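PDB 2WSH: endonuclease II from Enterobacteria phage t4, which nicks and cleaves cytosine-containing double-stranded host DNA sequence-specifically, as a magnesium-dependent tetrameric GIY-YIG endonuclease, so that the phage can scavenge host nucleotides. Local coordinates for the interface of chains A and B. Coordinates in Å, arbitrary orientation; residue numbers count along the deposited sequence, not the author numbering. Chains: chain A/B, Endonuclease II.

Contact 1: the interface of chains A and B. Residues chain A 109, 111-113, 116; chain B 102, 120, 124, 127-128.
A:Leu113 forms the apolar centre, pressing both methyl branches onto helix 121-132 of chain B in a patch between two subunits of the tetrameric GIY-YIG endonuclease. It lies in the turn between strands 106-111 and 114-119, and at 76 Å² it loses more surface than any other residue of the patch. Its CD1 sits over one face of the B:Phe128 ring, offset toward the rim, 3.7 Å from CE2; CD2 faces CE1 and CZ of the same ring. The side chain crosses B:Glu124 at about a right angle, with CD1 3.6 Å from the methylene CG of the glutamate, so the acid contributes its aliphatic stem to the core. B:Leu127 brings CD1 to 3.9 Å from A:Leu113 CB and also meets the selenium of A:Met116 tip to tip. Selenomethionine A:Met109, its chain extended, continues the apolar strip, with SE 3.8 Å from B:Thr120 CG2.

At the polar rim, B:Arg102 joins carboxylates of both chains. Toward chain A it is end-on: NH1 donates to A:Glu112 OE2 at 2.8 Å, a salt bridge, and NH2 donates to OE1 at 3.0 Å. Both bonds are nearly straight and lie close to the guanidinium plane, yet they reach the carboxylate from above, since the two planes stand 80° apart. A bend at chi2 (-95°) folds A:Glu112 over to present both oxygens. Toward its own chain the arginine is side-on, with NE donating to B:Glu124 OE1 at 2.7 Å on the syn side and NH2 to OE2 from above the carboxylate plane. NH2 is thus shared between two acids, and the arginine probably offsets the repulsion between them. A:Asn111 adds a weak, bent bond from ND2 to B:Glu124 OE2 (122° at H), while its OD1 accepts the backbone N-H of A:Leu113 from above the carbonyl plane, which probably helps hold the amide's rotation.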
HETATM    1  N   MSE A 109      -4.925   0.820   5.267  1.00 30.96           N
HETATM    2  CA  MSE A 109      -4.208   2.002   5.700  1.00 27.17           C
HETATM    3  C   MSE A 109      -4.922   2.544   6.920  1.00 27.65           C
HETATM    4  O   MSE A 109      -6.149   2.605   6.947  1.00 29.75           O
HETATM    5  CB  MSE A 109      -4.195   3.044   4.587  1.00 31.01           C
HETATM    6  CG  MSE A 109      -3.846   4.441   5.035  1.00 48.13           C
HETATM    7 SE   MSE A 109      -4.225   5.713   3.603  1.00 65.64          SE
HETATM    8  CE  MSE A 109      -4.136   7.355   4.653  1.00 55.50           C
ATOM      9  N   ASN A 111      -4.997   5.785   9.772  1.00 24.98           N
ATOM     10  CA  ASN A 111      -4.592   7.020  10.432  1.00 25.61           C
ATOM     11  C   ASN A 111      -5.681   7.459  11.404  1.00 30.48           C
ATOM     12  O   ASN A 111      -6.503   6.639  11.818  1.00 34.73           O
ATOM     13  CB  ASN A 111      -4.249   8.118   9.422  1.00 29.83           C
ATOM     14  CG  ASN A 111      -5.376   8.400   8.452  1.00 25.85           C
ATOM     15  OD1 ASN A 111      -6.545   8.139   8.738  1.00 31.24           O
ATOM     16  ND2 ASN A 111      -5.028   8.950   7.294  1.00 32.53           N
ATOM     17  N   GLU A 112      -5.698   8.737  11.771  1.00 32.53           N
ATOM     18  CA  GLU A 112      -6.637   9.203  12.791  1.00 32.85           C
ATOM     19  C   GLU A 112      -8.100   9.120  12.354  1.00 33.91           C
ATOM     20  O   GLU A 112      -9.006   9.177  13.184  1.00 33.92           O
ATOM     21  CB  GLU A 112      -6.294  10.620  13.266  1.00 36.98           C
ATOM     22  CG  GLU A 112      -6.375  11.688  12.199  1.00 45.01           C
ATOM     23  CD  GLU A 112      -5.032  11.973  11.552  1.00 38.75           C
ATOM     24  OE1 GLU A 112      -4.509  11.088  10.837  1.00 33.71           O
ATOM     25  OE2 GLU A 112      -4.507  13.090  11.757  1.00 25.61           O
ATOM     26  N   LEU A 113      -8.327   8.976  11.052  1.00 34.41           N
ATOM     27  CA  LEU A 113      -9.683   8.863  10.525  1.00 34.89           C
ATOM     28  C   LEU A 113     -10.233   7.447  10.673  1.00 34.03           C
ATOM     29  O   LEU A 113     -11.432   7.217  10.511  1.00 38.24           O
ATOM     30  CB  LEU A 113      -9.723   9.280   9.053  1.00 35.74           C
ATOM     31  CG  LEU A 113      -9.523  10.764   8.754  1.00 36.94           C
ATOM     32  CD1 LEU A 113      -9.683  11.036   7.266  1.00 27.03           C
ATOM     33  CD2 LEU A 113     -10.506  11.592   9.564  1.00 38.43           C
HETATM   34  N   MSE A 116      -8.883   2.482   6.268  1.00 26.83           N
HETATM   35  CA  MSE A 116      -9.369   2.323   4.905  1.00 25.47           C
HETATM   36  C   MSE A 116      -8.806   1.021   4.351  1.00 30.17           C
HETATM   37  O   MSE A 116      -7.635   0.710   4.565  1.00 30.06           O
HETATM   38  CB  MSE A 116      -8.916   3.491   4.025  1.00 27.85           C
HETATM   39  CG  MSE A 116      -9.608   4.833   4.292  1.00 42.13           C
HETATM   40 SE   MSE A 116      -8.503   6.162   5.224  1.00 55.61          SE
HETATM   41  CE  MSE A 116      -8.662   5.432   6.990  1.00 24.72           C
TER
ATOM     42  N   ARG B 102      -4.186  19.801   4.795  1.00 17.87           N
ATOM     43  CA  ARG B 102      -3.707  18.576   5.427  1.00 19.64           C
ATOM     44  C   ARG B 102      -3.032  17.704   4.371  1.00 20.17           C
ATOM     45  O   ARG B 102      -3.636  17.373   3.343  1.00 17.50           O
ATOM     46  CB  ARG B 102      -4.865  17.825   6.079  1.00 15.18           C
ATOM     47  CG  ARG B 102      -4.549  16.387   6.463  1.00 22.34           C
ATOM     48  CD  ARG B 102      -5.789  15.710   7.028  1.00 22.80           C
ATOM     49  NE  ARG B 102      -5.653  14.260   7.100  1.00 18.52           N
ATOM     50  CZ  ARG B 102      -5.266  13.600   8.185  1.00 24.89           C
ATOM     51  NH1 ARG B 102      -4.975  14.264   9.298  1.00 18.59           N
ATOM     52  NH2 ARG B 102      -5.167  12.276   8.155  1.00 28.93           N
ATOM     53  N   THR B 120      -4.707   9.241  -1.618  1.00 29.61           N
ATOM     54  CA  THR B 120      -5.393   9.129  -0.335  1.00 22.64           C
ATOM     55  C   THR B 120      -6.344  10.301  -0.070  1.00 20.45           C
ATOM     56  O   THR B 120      -7.234  10.204   0.775  1.00 25.70           O
ATOM     57  CB  THR B 120      -4.414   8.912   0.847  1.00 29.11           C
ATOM     58  OG1 THR B 120      -3.660  10.104   1.096  1.00 20.25           O
ATOM     59  CG2 THR B 120      -3.467   7.762   0.545  1.00 26.89           C
ATOM     60  N   GLU B 124      -9.901  10.313   2.130  1.00 23.52           N
ATOM     61  CA  GLU B 124     -10.104  11.155   3.303  1.00 22.17           C
ATOM     62  C   GLU B 124     -11.248  12.148   3.141  1.00 28.96           C
ATOM     63  O   GLU B 124     -11.995  12.397   4.087  1.00 32.30           O
ATOM     64  CB  GLU B 124      -8.815  11.887   3.678  1.00 28.15           C
ATOM     65  CG  GLU B 124      -7.730  10.977   4.220  1.00 31.86           C
ATOM     66  CD  GLU B 124      -6.627  11.737   4.933  1.00 30.50           C
ATOM     67  OE1 GLU B 124      -6.671  12.985   4.952  1.00 27.59           O
ATOM     68  OE2 GLU B 124      -5.721  11.084   5.481  1.00 24.87           O
ATOM     69  N   LEU B 127     -14.621  10.939   4.368  1.00 29.04           N
ATOM     70  CA  LEU B 127     -14.630  10.741   5.813  1.00 23.54           C
ATOM     71  C   LEU B 127     -14.707  12.070   6.550  1.00 34.25           C
ATOM     72  O   LEU B 127     -15.450  12.204   7.521  1.00 33.03           O
ATOM     73  CB  LEU B 127     -13.396   9.958   6.268  1.00 27.82           C
ATOM     74  CG  LEU B 127     -13.266   8.538   5.715  1.00 33.31           C
ATOM     75  CD1 LEU B 127     -12.039   7.845   6.300  1.00 39.73           C
ATOM     76  CD2 LEU B 127     -14.536   7.729   5.984  1.00 25.87           C
ATOM     77  N   PHE B 128     -13.936  13.054   6.089  1.00 26.75           N
ATOM     78  CA  PHE B 128     -13.945  14.373   6.708  1.00 23.17           C
ATOM     79  C   PHE B 128     -15.304  15.045   6.563  1.00 29.14           C
ATOM     80  O   PHE B 128     -15.792  15.688   7.492  1.00 28.65           O
ATOM     81  CB  PHE B 128     -12.854  15.267   6.118  1.00 26.26           C
ATOM     82  CG  PHE B 128     -11.524  15.126   6.797  1.00 22.29           C
ATOM     83  CD1 PHE B 128     -11.400  15.372   8.153  1.00 30.20           C
ATOM     84  CD2 PHE B 128     -10.398  14.756   6.082  1.00 27.12           C
ATOM     85  CE1 PHE B 128     -10.179  15.249   8.786  1.00 29.51           C
ATOM     86  CE2 PHE B 128      -9.172  14.630   6.710  1.00 26.38           C
ATOM     87  CZ  PHE B 128      -9.064  14.875   8.065  1.00 28.73           C
TER

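Contact 2: the interface of chains A and B. Residues chain A 105, 107, 120, 123-124; chain B 109, 111.
B:Met109, a selenomethionine on strand 106-111, reaches into a pocket of chain A lined by A:Phe105, A:Leu107, A:Thr120 and A:Leu123, part of the contact between two subunits in this GIY-YIG nuclease. From CB, the chain leaves with CG between the backbone N and the carbonyl carbon (chi1 63°). It runs straight through chi2 to the selenium, the first atom to make close contact across the interface. SE meets A:Leu107 CD1 at 3.9 Å, the two side chains crossing at a slant. On a second flank, A:Thr120 presents CG2 at 4.1 Å and lies at about a right angle to the selenomethionine. A:Leu123 CD1, from helix 121-132, is a looser neighbour of SE at 4.3 Å. Beyond SE the chain bends at chi3 (-39°), and the terminal methyl CE is modelled tip to tip with the A:Phe105 ring, in the ring plane at its edge near CZ. The approach of CE to CZ is too short to be reliable, so the edge-on placement of the methyl in the model is tentative. B:Met109 gives up 55 Å² to chain A, about half of the surface hidden in this patch.

Within chain A, the ring appears to be held by its neighbours. A:Thr120 CG2 covers one face of A:Phe105, 3.6 Å above the plane and offset toward the rim, while A:Leu107 CD2 lies at the edge. The hydroxyl OG1 of A:Thr120 accepts the backbone N-H of A:Phe105 at 3.1 Å in a nearly straight bond (165° at H) and donates to the carbonyl O of the same residue at 3.2 Å. The threonine thereby links both backbone polar groups of A:Phe105 while its methyl serves ring and selenium.

Nearer the turn, B:Asn111 ND2 lies 2.9 Å from A:Glu124 OE2, but its N-H points away, so this proximity is not a hydrogen bond.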
ATOM      1  N   PHE A 105      -5.297 -10.304  -2.568  1.00 23.58           N
ATOM      2  CA  PHE A 105      -5.079 -10.021  -1.156  1.00 24.50           C
ATOM      3  C   PHE A 105      -5.763  -8.729  -0.738  1.00 30.60           C
ATOM      4  O   PHE A 105      -6.542  -8.149  -1.496  1.00 27.07           O
ATOM      5  CB  PHE A 105      -3.581  -9.923  -0.874  1.00 20.68           C
ATOM      6  CG  PHE A 105      -2.886  -8.883  -1.697  1.00 23.62           C
ATOM      7  CD1 PHE A 105      -2.591  -7.642  -1.161  1.00 30.79           C
ATOM      8  CD2 PHE A 105      -2.552  -9.137  -3.015  1.00 28.90           C
ATOM      9  CE1 PHE A 105      -1.963  -6.679  -1.919  1.00 27.22           C
ATOM     10  CE2 PHE A 105      -1.923  -8.178  -3.778  1.00 24.27           C
ATOM     11  CZ  PHE A 105      -1.629  -6.947  -3.229  1.00 27.85           C
ATOM     12  N   LEU A 107      -5.340  -4.743   1.183  1.00 24.13           N
ATOM     13  CA  LEU A 107      -4.475  -3.645   1.586  1.00 26.20           C
ATOM     14  C   LEU A 107      -5.236  -2.725   2.529  1.00 28.20           C
ATOM     15  O   LEU A 107      -6.397  -2.391   2.287  1.00 31.55           O
ATOM     16  CB  LEU A 107      -3.988  -2.871   0.361  1.00 30.24           C
ATOM     17  CG  LEU A 107      -3.034  -3.637  -0.555  1.00 31.38           C
ATOM     18  CD1 LEU A 107      -2.912  -2.949  -1.906  1.00 40.16           C
ATOM     19  CD2 LEU A 107      -1.677  -3.765   0.106  1.00 27.91           C
ATOM     20  N   THR A 120      -7.955  -6.350  -3.449  1.00 31.85           N
ATOM     21  CA  THR A 120      -7.354  -6.118  -4.758  1.00 23.39           C
ATOM     22  C   THR A 120      -8.150  -6.743  -5.907  1.00 28.26           C
ATOM     23  O   THR A 120      -7.992  -6.336  -7.055  1.00 29.09           O
ATOM     24  CB  THR A 120      -5.884  -6.587  -4.824  1.00 28.02           C
ATOM     25  OG1 THR A 120      -5.821  -8.003  -4.628  1.00 26.51           O
ATOM     26  CG2 THR A 120      -5.051  -5.884  -3.763  1.00 30.15           C
ATOM     27  N   LEU A 123      -9.743  -4.168  -7.700  1.00 30.02           N
ATOM     28  CA  LEU A 123      -8.859  -3.405  -8.577  1.00 27.90           C
ATOM     29  C   LEU A 123      -8.509  -4.170  -9.849  1.00 36.56           C
ATOM     30  O   LEU A 123      -8.319  -3.574 -10.907  1.00 26.82           O
ATOM     31  CB  LEU A 123      -7.557  -3.066  -7.852  1.00 22.38           C
ATOM     32  CG  LEU A 123      -7.598  -2.099  -6.671  1.00 42.57           C
ATOM     33  CD1 LEU A 123      -6.199  -1.954  -6.084  1.00 37.47           C
ATOM     34  CD2 LEU A 123      -8.151  -0.753  -7.106  1.00 35.39           C
ATOM     35  N   GLU A 124      -8.409  -5.490  -9.736  1.00 27.96           N
ATOM     36  CA  GLU A 124      -7.889  -6.307 -10.826  1.00 27.03           C
ATOM     37  C   GLU A 124      -8.947  -6.709 -11.852  1.00 27.68           C
ATOM     38  O   GLU A 124      -8.677  -6.725 -13.052  1.00 28.45           O
ATOM     39  CB  GLU A 124      -7.188  -7.551 -10.275  1.00 24.12           C
ATOM     40  CG  GLU A 124      -5.862  -7.259  -9.591  1.00 27.49           C
ATOM     41  CD  GLU A 124      -4.969  -8.480  -9.506  1.00 33.94           C
ATOM     42  OE1 GLU A 124      -5.422  -9.578  -9.889  1.00 28.15           O
ATOM     43  OE2 GLU A 124      -3.814  -8.340  -9.057  1.00 36.46           O
TER
HETATM   44  N   MSE B 109       0.693   0.285  -6.500  1.00 22.66           N
HETATM   45  CA  MSE B 109       1.179  -1.078  -6.587  1.00 22.82           C
HETATM   46  C   MSE B 109       1.348  -1.427  -8.053  1.00 24.06           C
HETATM   47  O   MSE B 109       0.479  -1.141  -8.874  1.00 27.06           O
HETATM   48  CB  MSE B 109       0.223  -2.055  -5.900  1.00 22.47           C
HETATM   49  CG  MSE B 109      -1.162  -2.135  -6.513  1.00 39.85           C
HETATM   50 SE   MSE B 109      -2.214  -3.560  -5.693  1.00 59.40          SE
HETATM   51  CE  MSE B 109      -0.790  -4.881  -5.523  1.00 21.12           C
ATOM     52  N   ASN B 111       1.984  -4.658 -10.407  1.00 23.80           N
ATOM     53  CA  ASN B 111       2.113  -6.091 -10.632  1.00 21.07           C
ATOM     54  C   ASN B 111       2.039  -6.382 -12.126  1.00 27.68           C
ATOM     55  O   ASN B 111       2.266  -5.491 -12.943  1.00 24.47           O
ATOM     56  CB  ASN B 111       1.049  -6.873  -9.850  1.00 20.25           C
ATOM     57  CG  ASN B 111      -0.364  -6.499 -10.249  1.00 27.74           C
ATOM     58  OD1 ASN B 111      -0.583  -5.835 -11.263  1.00 26.72           O
ATOM     59  ND2 ASN B 111      -1.335  -6.928  -9.449  1.00 26.37           N
TER

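The C-alpha centres of contact 1 and contact 2 lie about 20 Å apart, on either side of the two-fold axis relating chains A and B. Both use strand 106-111 of one chain against the start of helix 121-132 of the other, with residues 109, 111, 120 and 124 appearing in each with chain roles exchanged. The projecting strands therefore reach across reciprocally, each to its partner's helix, an arrangement that would help hold two subunits of the homotetramer together. The symmetry is imperfect in detail: CG of Met109 is anti to its backbone N in contact 1 but not in contact 2.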